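Local coordinates for protein PaxB (Photorhabdus luminescens, PDB 6EK4) that probably acts as the B component of a two-component alpha-helical pore-forming toxin of the YaxAB type, at residues A[15-20]-A[302-307]; A[21-26]-A[348-353]; A[155-160]-A[280-285]; A[186-191]-A[248-253]; A[235-240]-A[255-260]. All blocks are in the same frame, centred on the assembly; numbering follows the deposited sequence.

Contact 1: residues A[15-20]-A[302-307]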
# COMPACT_ATOMS: atom_id res chain seq x y z
N PRO A 15 -9.20 7.30 26.47
CA PRO A 15 -8.64 6.39 25.47
C PRO A 15 -7.11 6.44 25.39
O PRO A 15 -6.52 7.50 25.57
CB PRO A 15 -9.24 6.90 24.14
CG PRO A 15 -10.37 7.78 24.52
CD PRO A 15 -10.02 8.36 25.86
N GLU A 16 -6.49 5.29 25.13
CA GLU A 16 -5.05 5.23 24.88
C GLU A 16 -4.81 5.52 23.40
O GLU A 16 -5.25 4.76 22.54
CB GLU A 16 -4.48 3.86 25.26
CG GLU A 16 -2.95 3.76 25.24
CD GLU A 16 -2.27 4.44 26.43
OE1 GLU A 16 -1.03 4.32 26.54
OE2 GLU A 16 -2.96 5.09 27.25
N ILE A 17 -4.13 6.63 23.12
CA ILE A 17 -3.93 7.09 21.75
C ILE A 17 -2.44 7.09 21.41
O ILE A 17 -1.61 7.59 22.17
CB ILE A 17 -4.49 8.52 21.55
CG1 ILE A 17 -5.91 8.62 22.11
CG2 ILE A 17 -4.48 8.90 20.07
CD1 ILE A 17 -6.56 9.98 21.94
N ASN A 18 -2.11 6.49 20.26
CA ASN A 18 -0.75 6.51 19.73
C ASN A 18 -0.71 7.44 18.52
O ASN A 18 -1.14 7.08 17.42
CB ASN A 18 -0.32 5.09 19.34
CG ASN A 18 1.18 4.97 19.12
OD1 ASN A 18 1.85 5.94 18.76
ND2 ASN A 18 1.72 3.77 19.34
N VAL A 19 -0.20 8.65 18.72
CA VAL A 19 -0.12 9.65 17.65
C VAL A 19 0.98 9.35 16.62
O VAL A 19 0.95 9.90 15.51
CB VAL A 19 0.07 11.09 18.20
CG1 VAL A 19 -1.17 11.53 18.96
CG2 VAL A 19 1.32 11.19 19.08
N LYS A 20 1.93 8.49 16.98
CA LYS A 20 2.94 8.01 16.03
C LYS A 20 2.30 7.12 14.97
O LYS A 20 2.57 7.27 13.78
CB LYS A 20 4.06 7.26 16.75
CG LYS A 20 5.29 7.00 15.89
CD LYS A 20 6.33 6.16 16.62
CE LYS A 20 7.59 6.01 15.80
NZ LYS A 20 8.48 4.93 16.31
N ALA A 302 -7.58 8.85 15.24
CA ALA A 302 -8.27 10.13 15.07
C ALA A 302 -9.60 10.17 15.82
O ALA A 302 -9.95 11.19 16.42
CB ALA A 302 -8.49 10.43 13.60
N ALA A 303 -10.33 9.06 15.78
CA ALA A 303 -11.61 8.95 16.47
C ALA A 303 -11.44 9.01 17.99
O ALA A 303 -12.31 9.53 18.69
CB ALA A 303 -12.32 7.67 16.07
N LYS A 304 -10.33 8.48 18.48
CA LYS A 304 -10.04 8.51 19.92
C LYS A 304 -9.71 9.91 20.43
O LYS A 304 -9.95 10.22 21.59
CB LYS A 304 -8.90 7.54 20.25
CG LYS A 304 -9.28 6.07 20.15
CD LYS A 304 -8.08 5.16 20.33
CE LYS A 304 -8.44 3.70 20.13
NZ LYS A 304 -7.30 2.79 20.39
N LEU A 305 -9.15 10.76 19.56
CA LEU A 305 -8.91 12.16 19.89
C LEU A 305 -10.23 12.92 20.03
O LEU A 305 -10.43 13.67 20.99
CB LEU A 305 -8.03 12.84 18.83
CG LEU A 305 -6.57 12.39 18.77
CD1 LEU A 305 -5.93 12.81 17.46
CD2 LEU A 305 -5.77 12.95 19.95
N GLU A 306 -11.13 12.72 19.06
CA GLU A 306 -12.47 13.29 19.12
C GLU A 306 -13.21 12.83 20.38
O GLU A 306 -13.86 13.62 21.06
CB GLU A 306 -13.27 12.88 17.87
CG GLU A 306 -14.64 13.55 17.75
CD GLU A 306 -15.51 12.93 16.66
OE1 GLU A 306 -14.99 12.13 15.85
OE2 GLU A 306 -16.71 13.25 16.62
N GLN A 307 -13.10 11.53 20.67
CA GLN A 307 -13.73 10.94 21.85
C GLN A 307 -13.17 11.54 23.13
O GLN A 307 -13.92 11.87 24.05
CB GLN A 307 -13.53 9.42 21.84
CG GLN A 307 -14.30 8.68 22.93
CD GLN A 307 -14.08 7.17 22.89
OE1 GLN A 307 -13.71 6.62 21.85
NE2 GLN A 307 -14.31 6.51 24.01

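Contact 2: residues A[21-26]-A[348-353]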
# COMPACT_ATOMS: atom_id res chain seq x y z
N THR A 21 1.46 6.19 15.42
CA THR A 21 0.69 5.33 14.52
C THR A 21 -0.22 6.16 13.61
O THR A 21 -0.44 5.81 12.45
CB THR A 21 -0.15 4.31 15.31
OG1 THR A 21 0.71 3.52 16.14
CG2 THR A 21 -0.94 3.40 14.38
N LEU A 22 -0.75 7.26 14.16
CA LEU A 22 -1.59 8.19 13.40
C LEU A 22 -0.77 8.91 12.34
O LEU A 22 -1.14 8.91 11.16
CB LEU A 22 -2.25 9.21 14.35
CG LEU A 22 -3.51 9.93 13.87
CD1 LEU A 22 -4.13 10.71 15.02
CD2 LEU A 22 -3.25 10.85 12.68
N SER A 23 0.34 9.52 12.75
CA SER A 23 1.17 10.33 11.86
C SER A 23 1.94 9.49 10.83
O SER A 23 2.14 9.93 9.70
CB SER A 23 2.15 11.18 12.67
OG SER A 23 1.45 12.13 13.46
N GLN A 24 2.39 8.30 11.23
CA GLN A 24 3.10 7.40 10.33
C GLN A 24 2.17 6.90 9.22
O GLN A 24 2.60 6.73 8.08
CB GLN A 24 3.69 6.21 11.10
CG GLN A 24 4.55 5.27 10.26
CD GLN A 24 5.80 5.93 9.71
OE1 GLN A 24 6.61 6.48 10.46
NE2 GLN A 24 5.96 5.89 8.39
N ALA A 25 0.91 6.67 9.56
CA ALA A 25 -0.09 6.25 8.58
C ALA A 25 -0.36 7.35 7.55
O ALA A 25 -0.54 7.07 6.37
CB ALA A 25 -1.39 5.85 9.27
N VAL A 26 -0.38 8.60 8.02
CA VAL A 26 -0.53 9.76 7.13
C VAL A 26 0.69 9.89 6.22
O VAL A 26 0.56 10.20 5.03
CB VAL A 26 -0.73 11.07 7.94
CG1 VAL A 26 -0.68 12.29 7.04
CG2 VAL A 26 -2.05 11.03 8.70
N HIS A 348 6.94 15.05 20.68
CA HIS A 348 8.30 15.54 20.93
C HIS A 348 9.37 14.52 20.53
O HIS A 348 10.38 14.88 19.93
CB HIS A 348 8.47 15.93 22.40
CG HIS A 348 9.87 16.30 22.78
ND1 HIS A 348 10.42 17.52 22.45
CD2 HIS A 348 10.82 15.62 23.45
CE1 HIS A 348 11.66 17.57 22.90
NE2 HIS A 348 11.93 16.43 23.52
N SER A 349 9.14 13.25 20.87
CA SER A 349 10.11 12.18 20.63
C SER A 349 9.74 11.28 19.44
O SER A 349 10.14 10.12 19.39
CB SER A 349 10.27 11.33 21.90
OG SER A 349 9.06 10.67 22.22
N MET A 350 8.99 11.83 18.48
CA MET A 350 8.51 11.05 17.35
C MET A 350 9.59 10.90 16.28
O MET A 350 10.18 11.89 15.85
CB MET A 350 7.27 11.70 16.74
CG MET A 350 6.52 10.79 15.76
SD MET A 350 4.94 11.46 15.22
CE MET A 350 3.97 11.28 16.71
N LEU A 351 9.84 9.66 15.88
CA LEU A 351 10.77 9.34 14.78
C LEU A 351 10.02 8.58 13.69
O LEU A 351 9.78 7.38 13.81
CB LEU A 351 11.94 8.49 15.29
CG LEU A 351 13.15 9.21 15.90
CD1 LEU A 351 12.76 10.10 17.08
CD2 LEU A 351 14.20 8.20 16.33
N LEU A 352 9.65 9.29 12.62
CA LEU A 352 8.92 8.68 11.50
C LEU A 352 9.88 8.06 10.49
O LEU A 352 11.10 8.24 10.57
CB LEU A 352 8.04 9.72 10.81
CG LEU A 352 6.97 10.40 11.66
CD1 LEU A 352 6.22 11.44 10.85
CD2 LEU A 352 6.00 9.37 12.24
N SER A 353 9.32 7.32 9.53
CA SER A 353 10.10 6.69 8.47
C SER A 353 9.22 6.31 7.28
O SER A 353 9.17 7.02 6.28
CB SER A 353 10.82 5.45 9.01
OG SER A 353 9.91 4.54 9.60
OXT SER A 353 8.52 5.29 7.30

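Contact 3: residues A[155-160]-A[280-285]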
# COMPACT_ATOMS: atom_id res chain seq x y z
N GLU A 155 -9.36 -9.14 -12.27
CA GLU A 155 -9.24 -9.05 -13.73
C GLU A 155 -7.78 -9.03 -14.19
O GLU A 155 -7.41 -9.74 -15.12
CB GLU A 155 -9.96 -7.79 -14.24
CG GLU A 155 -9.89 -7.59 -15.75
CD GLU A 155 -10.61 -6.33 -16.22
OE1 GLU A 155 -11.61 -5.94 -15.59
OE2 GLU A 155 -10.16 -5.74 -17.22
N GLU A 156 -6.97 -8.20 -13.53
CA GLU A 156 -5.56 -8.05 -13.90
C GLU A 156 -4.75 -9.31 -13.60
O GLU A 156 -3.86 -9.68 -14.37
CB GLU A 156 -4.94 -6.85 -13.18
CG GLU A 156 -5.55 -5.50 -13.54
CD GLU A 156 -5.34 -5.11 -15.00
OE1 GLU A 156 -4.41 -5.64 -15.64
OE2 GLU A 156 -6.11 -4.26 -15.49
N GLN A 157 -5.06 -9.96 -12.48
CA GLN A 157 -4.39 -11.21 -12.10
C GLN A 157 -4.79 -12.38 -13.00
O GLN A 157 -4.01 -13.31 -13.20
CB GLN A 157 -4.66 -11.54 -10.63
CG GLN A 157 -3.91 -10.63 -9.67
CD GLN A 157 -4.24 -10.89 -8.21
OE1 GLN A 157 -3.38 -10.75 -7.34
NE2 GLN A 157 -5.49 -11.26 -7.93
N GLU A 158 -6.01 -12.32 -13.55
CA GLU A 158 -6.44 -13.27 -14.58
C GLU A 158 -5.70 -13.02 -15.89
O GLU A 158 -5.27 -13.96 -16.56
CB GLU A 158 -7.95 -13.21 -14.80
CG GLU A 158 -8.77 -13.99 -13.78
CD GLU A 158 -10.27 -13.83 -13.96
OE1 GLU A 158 -10.73 -13.81 -15.12
OE2 GLU A 158 -10.99 -13.73 -12.94
N ARG A 159 -5.57 -11.74 -16.26
CA ARG A 159 -4.83 -11.36 -17.47
C ARG A 159 -3.33 -11.68 -17.31
O ARG A 159 -2.68 -12.06 -18.28
CB ARG A 159 -5.02 -9.88 -17.80
CG ARG A 159 -4.61 -9.51 -19.22
CD ARG A 159 -4.54 -8.01 -19.45
NE ARG A 159 -3.79 -7.69 -20.66
CZ ARG A 159 -3.49 -6.45 -21.07
NH1 ARG A 159 -3.89 -5.39 -20.38
NH2 ARG A 159 -2.79 -6.28 -22.19
N LYS A 160 -2.81 -11.51 -16.10
CA LYS A 160 -1.43 -11.87 -15.79
C LYS A 160 -1.21 -13.38 -15.91
O LYS A 160 -0.15 -13.82 -16.37
CB LYS A 160 -1.05 -11.42 -14.37
CG LYS A 160 0.40 -11.66 -14.00
CD LYS A 160 0.64 -11.46 -12.51
CE LYS A 160 2.07 -11.80 -12.12
NZ LYS A 160 2.29 -11.72 -10.65
N GLN A 280 2.58 -3.74 -13.12
CA GLN A 280 2.59 -2.37 -12.60
C GLN A 280 1.21 -1.96 -12.11
O GLN A 280 1.09 -1.27 -11.09
CB GLN A 280 3.08 -1.39 -13.67
CG GLN A 280 3.13 0.05 -13.18
CD GLN A 280 4.05 0.93 -14.01
OE1 GLN A 280 4.10 0.82 -15.24
NE2 GLN A 280 4.79 1.81 -13.34
N ARG A 281 0.17 -2.39 -12.82
CA ARG A 281 -1.21 -2.06 -12.45
C ARG A 281 -1.69 -2.85 -11.23
O ARG A 281 -2.45 -2.33 -10.41
CB ARG A 281 -2.16 -2.26 -13.64
CG ARG A 281 -2.00 -1.21 -14.72
CD ARG A 281 -3.16 -1.21 -15.70
NE ARG A 281 -3.23 -2.46 -16.45
CZ ARG A 281 -2.43 -2.79 -17.47
NH1 ARG A 281 -1.46 -1.97 -17.87
NH2 ARG A 281 -2.60 -3.96 -18.08
N ILE A 282 -1.25 -4.10 -11.11
CA ILE A 282 -1.54 -4.90 -9.92
C ILE A 282 -0.84 -4.28 -8.70
O ILE A 282 -1.42 -4.22 -7.61
CB ILE A 282 -1.10 -6.38 -10.10
CG1 ILE A 282 -2.00 -7.08 -11.12
CG2 ILE A 282 -1.14 -7.13 -8.77
CD1 ILE A 282 -1.39 -8.32 -11.73
N ALA A 283 0.39 -3.82 -8.90
CA ALA A 283 1.14 -3.12 -7.85
C ALA A 283 0.45 -1.82 -7.44
O ALA A 283 0.43 -1.46 -6.27
CB ALA A 283 2.56 -2.84 -8.31
N GLY A 284 -0.12 -1.12 -8.43
CA GLY A 284 -0.88 0.10 -8.18
C GLY A 284 -2.16 -0.16 -7.39
O GLY A 284 -2.47 0.57 -6.46
N ILE A 285 -2.89 -1.21 -7.78
CA ILE A 285 -4.12 -1.60 -7.08
C ILE A 285 -3.82 -2.02 -5.63
O ILE A 285 -4.59 -1.72 -4.73
CB ILE A 285 -4.87 -2.73 -7.83
CG1 ILE A 285 -5.46 -2.18 -9.13
CG2 ILE A 285 -5.98 -3.32 -6.97
CD1 ILE A 285 -5.92 -3.26 -10.10

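Contact 4: residues A[186-191]-A[248-253]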
# COMPACT_ATOMS: atom_id res chain seq x y z
N GLU A 186 23.36 -29.76 -37.88
CA GLU A 186 24.32 -30.86 -37.76
C GLU A 186 24.37 -31.72 -39.02
O GLU A 186 25.44 -32.20 -39.39
CB GLU A 186 24.00 -31.74 -36.54
CG GLU A 186 24.22 -31.06 -35.19
CD GLU A 186 25.66 -31.12 -34.72
OE1 GLU A 186 25.87 -31.26 -33.49
OE2 GLU A 186 26.58 -31.01 -35.55
N SER A 187 23.23 -31.90 -39.67
CA SER A 187 23.16 -32.62 -40.95
C SER A 187 23.94 -31.90 -42.03
O SER A 187 24.70 -32.52 -42.78
CB SER A 187 21.71 -32.79 -41.40
OG SER A 187 21.05 -33.76 -40.61
N GLN A 188 23.76 -30.58 -42.12
CA GLN A 188 24.49 -29.77 -43.09
C GLN A 188 26.00 -29.81 -42.84
O GLN A 188 26.78 -29.90 -43.78
CB GLN A 188 23.99 -28.32 -43.05
CG GLN A 188 22.61 -28.14 -43.65
CD GLN A 188 22.09 -26.72 -43.53
OE1 GLN A 188 22.27 -26.06 -42.51
NE2 GLN A 188 21.43 -26.24 -44.58
N ASP A 189 26.40 -29.78 -41.57
CA ASP A 189 27.82 -29.81 -41.20
C ASP A 189 28.51 -31.08 -41.68
O ASP A 189 29.60 -31.01 -42.25
CB ASP A 189 28.00 -29.64 -39.69
CG ASP A 189 27.72 -28.22 -39.21
OD1 ASP A 189 27.47 -27.33 -40.05
OD2 ASP A 189 27.75 -27.99 -37.98
N VAL A 190 27.88 -32.24 -41.47
CA VAL A 190 28.45 -33.52 -41.93
C VAL A 190 28.42 -33.64 -43.46
O VAL A 190 29.28 -34.29 -44.06
CB VAL A 190 27.79 -34.75 -41.27
CG1 VAL A 190 28.01 -34.73 -39.77
CG2 VAL A 190 26.30 -34.84 -41.59
N ILE A 191 27.42 -33.02 -44.09
CA ILE A 191 27.34 -32.95 -45.55
C ILE A 191 28.47 -32.05 -46.09
O ILE A 191 29.16 -32.42 -47.04
CB ILE A 191 25.97 -32.41 -46.03
CG1 ILE A 191 24.89 -33.47 -45.78
CG2 ILE A 191 26.00 -32.04 -47.50
CD1 ILE A 191 23.47 -32.92 -45.80
N ILE A 248 19.17 -28.29 -51.17
CA ILE A 248 18.50 -26.99 -51.14
C ILE A 248 17.20 -27.03 -50.33
O ILE A 248 16.81 -26.03 -49.72
CB ILE A 248 18.21 -26.43 -52.56
CG1 ILE A 248 17.25 -27.35 -53.35
CG2 ILE A 248 19.51 -26.22 -53.33
CD1 ILE A 248 15.81 -26.90 -53.36
N GLU A 249 16.53 -28.18 -50.33
CA GLU A 249 15.31 -28.37 -49.54
C GLU A 249 15.62 -28.45 -48.04
O GLU A 249 14.81 -28.04 -47.21
CB GLU A 249 14.55 -29.61 -50.01
CG GLU A 249 13.95 -29.46 -51.41
CD GLU A 249 13.36 -30.75 -51.96
OE1 GLU A 249 13.08 -31.68 -51.17
OE2 GLU A 249 13.16 -30.83 -53.19
N LEU A 250 16.79 -28.97 -47.70
CA LEU A 250 17.26 -29.01 -46.32
C LEU A 250 17.47 -27.58 -45.79
O LEU A 250 17.07 -27.27 -44.66
CB LEU A 250 18.56 -29.81 -46.21
CG LEU A 250 19.07 -30.15 -44.80
CD1 LEU A 250 18.12 -31.11 -44.10
CD2 LEU A 250 20.47 -30.74 -44.87
N ALA A 251 18.09 -26.73 -46.60
CA ALA A 251 18.29 -25.32 -46.26
C ALA A 251 16.97 -24.56 -46.25
O ALA A 251 16.77 -23.66 -45.43
CB ALA A 251 19.26 -24.68 -47.24
N ASP A 252 16.07 -24.91 -47.17
CA ASP A 252 14.73 -24.34 -47.22
C ASP A 252 13.92 -24.70 -45.97
O ASP A 252 13.15 -23.88 -45.47
CB ASP A 252 14.00 -24.83 -48.48
CG ASP A 252 12.61 -24.23 -48.64
OD1 ASP A 252 12.42 -23.04 -48.30
OD2 ASP A 252 11.71 -24.94 -49.12
N ALA A 253 14.10 -25.93 -45.47
CA ALA A 253 13.43 -26.38 -44.25
C ALA A 253 13.91 -25.63 -43.02
O ALA A 253 13.12 -25.32 -42.12
CB ALA A 253 13.64 -27.88 -44.07

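Contact 5: residues A[235-240]-A[255-260]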
# COMPACT_ATOMS: atom_id res chain seq x y z
N LYS A 235 11.96 -33.24 -43.86
CA LYS A 235 10.90 -33.84 -44.66
C LYS A 235 9.51 -33.59 -44.06
O LYS A 235 8.56 -33.32 -44.79
CB LYS A 235 11.14 -35.35 -44.82
CG LYS A 235 12.24 -35.70 -45.81
CD LYS A 235 12.59 -37.18 -45.78
CE LYS A 235 11.47 -38.04 -46.34
NZ LYS A 235 11.86 -39.48 -46.42
N LYS A 236 9.42 -33.67 -42.74
CA LYS A 236 8.15 -33.44 -42.03
C LYS A 236 7.69 -31.99 -42.14
O LYS A 236 6.49 -31.72 -42.20
CB LYS A 236 8.29 -33.84 -40.56
CG LYS A 236 6.99 -33.87 -39.78
CD LYS A 236 7.16 -34.54 -38.43
CE LYS A 236 5.87 -34.55 -37.62
NZ LYS A 236 5.48 -33.19 -37.14
N ILE A 237 8.64 -31.06 -42.16
CA ILE A 237 8.35 -29.63 -42.26
C ILE A 237 7.86 -29.25 -43.67
O ILE A 237 6.93 -28.46 -43.82
CB ILE A 237 9.59 -28.78 -41.90
CG1 ILE A 237 9.95 -28.98 -40.42
CG2 ILE A 237 9.34 -27.30 -42.17
CD1 ILE A 237 11.41 -28.69 -40.11
N LEU A 238 8.49 -29.84 -44.69
CA LEU A 238 8.14 -29.55 -46.09
C LEU A 238 6.96 -30.39 -46.60
O LEU A 238 6.54 -30.23 -47.75
CB LEU A 238 9.35 -29.78 -46.99
CG LEU A 238 10.60 -28.97 -46.67
CD1 LEU A 238 11.78 -29.47 -47.49
CD2 LEU A 238 10.38 -27.48 -46.91
N GLY A 239 6.43 -31.27 -45.76
CA GLY A 239 5.31 -32.14 -46.14
C GLY A 239 5.74 -33.25 -47.08
O GLY A 239 4.98 -33.64 -47.98
N ASN A 240 6.95 -33.77 -46.87
CA ASN A 240 7.51 -34.83 -47.70
C ASN A 240 7.37 -36.19 -47.01
O ASN A 240 8.09 -36.49 -46.06
CB ASN A 240 8.98 -34.53 -48.02
CG ASN A 240 9.58 -35.51 -49.02
OD1 ASN A 240 8.88 -36.31 -49.65
ND2 ASN A 240 10.90 -35.46 -49.17
N ALA A 255 15.14 -22.55 -43.12
CA ALA A 255 14.69 -21.16 -43.30
C ALA A 255 13.29 -20.93 -42.72
O ALA A 255 13.01 -19.85 -42.20
CB ALA A 255 14.72 -20.78 -44.77
N LYS A 256 12.43 -21.94 -42.82
CA LYS A 256 11.08 -21.86 -42.24
C LYS A 256 11.11 -21.90 -40.72
O LYS A 256 10.31 -21.22 -40.06
CB LYS A 256 10.19 -22.99 -42.78
CG LYS A 256 9.74 -22.78 -44.22
CD LYS A 256 8.70 -23.81 -44.63
CE LYS A 256 8.20 -23.57 -46.04
NZ LYS A 256 7.26 -24.63 -46.50
N LEU A 257 12.02 -22.69 -40.15
CA LEU A 257 12.19 -22.76 -38.70
C LEU A 257 12.75 -21.45 -38.13
O LEU A 257 12.27 -20.95 -37.12
CB LEU A 257 13.09 -23.94 -38.30
CG LEU A 257 12.39 -25.24 -37.88
CD1 LEU A 257 11.15 -25.54 -38.71
CD2 LEU A 257 13.38 -26.40 -37.95
N ASP A 258 13.77 -20.90 -38.79
CA ASP A 258 14.33 -19.60 -38.41
C ASP A 258 13.28 -18.50 -38.44
O ASP A 258 13.27 -17.61 -37.59
CB ASP A 258 15.51 -19.22 -39.32
CG ASP A 258 16.81 -19.92 -38.93
OD1 ASP A 258 17.13 -19.96 -37.73
OD2 ASP A 258 17.51 -20.41 -39.84
N GLU A 259 12.38 -18.56 -39.43
CA GLU A 259 11.28 -17.60 -39.56
C GLU A 259 10.26 -17.76 -38.43
O GLU A 259 9.71 -16.77 -37.94
CB GLU A 259 10.59 -17.76 -40.91
CG GLU A 259 9.44 -16.78 -41.15
CD GLU A 259 8.82 -16.92 -42.53
OE1 GLU A 259 7.63 -16.54 -42.68
OE2 GLU A 259 9.50 -17.40 -43.46
N ARG A 260 10.01 -19.00 -38.01
CA ARG A 260 9.03 -19.28 -36.97
C ARG A 260 9.60 -18.99 -35.58
O ARG A 260 8.90 -18.48 -34.71
CB ARG A 260 8.54 -20.73 -37.05
CG ARG A 260 7.05 -20.89 -36.78
CD ARG A 260 6.58 -22.33 -36.88
NE ARG A 260 6.89 -22.96 -38.17
CZ ARG A 260 6.59 -24.21 -38.49
NH1 ARG A 260 5.94 -25.00 -37.64
NH2 ARG A 260 6.93 -24.68 -39.69

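Contact 1: residues A[15-20]-A[302-307]
P15 and K304 mark the closest backbone approach, with their CA atoms 6.1 Å apart, where the non-helical run 15-18 lies against a turn inside the long helix 247-321. Segment 15-20 turns helical only at V19, and N18 occupies the N-cap position there: its OD1 receives a weak capping bond from K20 N. I17 carries much of the contact. Its CG1 is anti to its own carbonyl carbon (chi1 -48°) and rests 3.7 Å from K304 CB. The next atom, I17 CD1, reaches the helix backbone at K304 O, 3.4 Å away, and also meets L305 CD2 at 3.7 Å. The I17 and K304 side chains run alongside each other, pointing opposite ways, and the extended lysine chain brings its NZ to 3.6 Å from E16 O, which is proximity and not a hydrogen bond. P15 lays the CB-CG side of its ring on the helix, with CB 4.0 Å from K304 CB and CG 4.1 Å from Q307 CD. Apolar surface therefore joins these segments, and the polar ties lie just beyond them: Q301 accepts from N18 N, while Q346 bonds to both I17 O and V19 N. I17 also packs on F339 and V19 on L343, both of helix 326-348, and L305 also packs on M133 of helix 101-141 and A61 of helix 42-73.

Contact 2: residues A[21-26]-A[348-353]
Q24, on helix 19-35, and L352, in the tail after helix 326-348, bring the C-terminal end of the chain against its first helix. The glutamine can be followed outward. Its CB lies 4.1 Å from L352 CD2, a methyl group that sits over the start of the side chain. CG is anti to the backbone N (chi1 -175°), a bend at chi2 (64°) brings CD round toward the tail, and the amide's O and N both reach S353. There OE1 accepts S353 N at 3.0 Å; the donor lies in the carbonyl plane, on a lone pair, and the N-H points to the oxygen at 150°. The same oxygen passes 3.4 Å from L352 CA. At the other corner of the amide, NE2 reaches the terminal carboxylate, 2.8 Å from S353 OXT, in a weak, bent bond. NE2 also donates to N28 OD1 one helical turn on. Beside this polar clasp, M350 SD rests 3.8 Å from S23 CB. The hydroxyl of S23 has its own partners, D58 OD1 of helix 42-73 and V19 O, and M350 in turn touches R62 as well as V19 and K20. A single primary amide thus serves a backbone N-H and a carboxylate oxygen with its two ends. Bonds at both ends, the one from NE2 weak, would limit the rotation of the amide, and its N-H dipole would be expected to favour the negative charge of the C terminus on this surface site.

Contact 3: residues A[155-160]-A[280-285]
E156 and I282 form the close-packed half of this contact: E156 CB sits 3.6 Å from I282 CG1, and E156 CG lies 4.1 Å from I285 CD1. Beyond them I282 CD1 is met by methylene groups of two polar side chains, K160 CD at 3.8 Å and Q157 CG at 4.0 Å, each chain crossing the isoleucine at about a right angle. The arrangement belongs to an antiparallel pair of long helices, 149-193 and 247-321, whose local axes pass 9.8 Å apart at 154°, consistent with the elongated helical stalk of this toxin family. L153 adds to the apolar side, touching both I282 and I285. The other flank is looser and charged. A bend at chi3 (-64°) turns NE of R281 toward the glutamate, and its NE and NH2 both make weak salt-bridge bonds to E156 OE1, each 3.5 Å long. E156 OE2 lies in the guanidinium plane at its edge, while carboxylate and guanidinium planes stand 75° apart. The R159 guanidinium lies close by, an approach of like charges that is doubtful in detail; the nearby carboxylate may offset it, and R159 NH2 also has a weak bond to Q274 OE1.

Contact 4: residues A[186-191]-A[248-253]
Buried side-chain packing, led by L250 against Q188 and I191, holds the first turns of helix 247-321 to the last turns of helix 149-193, with the centre of the contact about 57 Å from the centre of the chain. The local axes run nearly antiparallel, at 150°, but lie 11.0 Å apart, and the closest CA atoms, those of Q188 and L250, are 8.0 Å from each other. Side chains must bridge that gap. L250 does so with CG anti to its backbone N (chi1 -170°), and its branch CD2 becomes the meeting point: Q188 CG lies 3.6 Å away, I191 CD1 3.8 Å and S187 CB 4.2 Å. I191 and L250 meet tip to tip, whereas Q188 passes the flank of L250, the two chains reaching out from opposite helices. This is the far end of a long antiparallel helix bundle, where a third helix, 217-237, is inserted between the two in sequence and fills in beside them: A234 touches L250 and I227 touches I191. The Q188 chain is extended beyond CG and carries its amide over the neighbouring helix, with NE2 3.8 Å from A251 CB. Polar ends buried here have partners outside the pair. Q188 OE1 takes a hydrogen bond from R254 NH1, one turn further along the second helix, and S187 OG bonds to A226 O of helix 217-237.

Contact 5: residues A[235-240]-A[255-260]
N240 OD1 accepts two backbone N-H groups, those of S242 and K243, in the chain turn that follows the touching residues I237 and L238. The same asparagine closes the end of helix 217-237, because N240 N bonds back to K235 O at 2.7 Å. With G239 at positive phi (74°), that six-to-one bond gives the helix a Schellman-like C-terminal end, and the chain then leads through a short loop into helix 247-321, making a helix-loop-helix connection. The two segments meet across it through apolar side chains. I237 points toward the long helix, and its CG1, anti to the carbonyl carbon (chi1 -65°), leads to a CD1 tip that touches both branches of L257. I237 and L257 cross obliquely, and the leucine has a second neighbour in D180 of helix 149-193. On the surface side, charged chains border this patch with their carbon and nitrogen atoms but make no polar bond across it: I237 CG2 lies 4.3 Å from K256 CD and 4.3 Å from R260 NH2. L238 brings its CD2 to 4.2 Å from K256 NZ, while its other contacts run to E249, D252 and A253. At the apolar centre, I237 CD1 lies 3.5 Å from L257 CD1 and 3.7 Å from L257 CD2.

In the fold
Starting from the N terminus, the chain enters contact 1 and at once contact 2, both on or just before helix 19-35; their partners, helix 247-321 and the C-terminal tail, come in the same order, so the two long loops cross, and they touch in space. Within both is nested contact 3, which joins helix 149-193 to helix 247-321 about 36 Å from contact 1, centre to centre. Inside contact 3 lie contacts 4 and 5, which cross one another and touch, linking helices 149-193, 217-237 and 247-321 at the far end. Contacts 1 and 4 stand about 80 Å apart between centres, on opposite sides of the chain's centre, and helix 247-321 spans them.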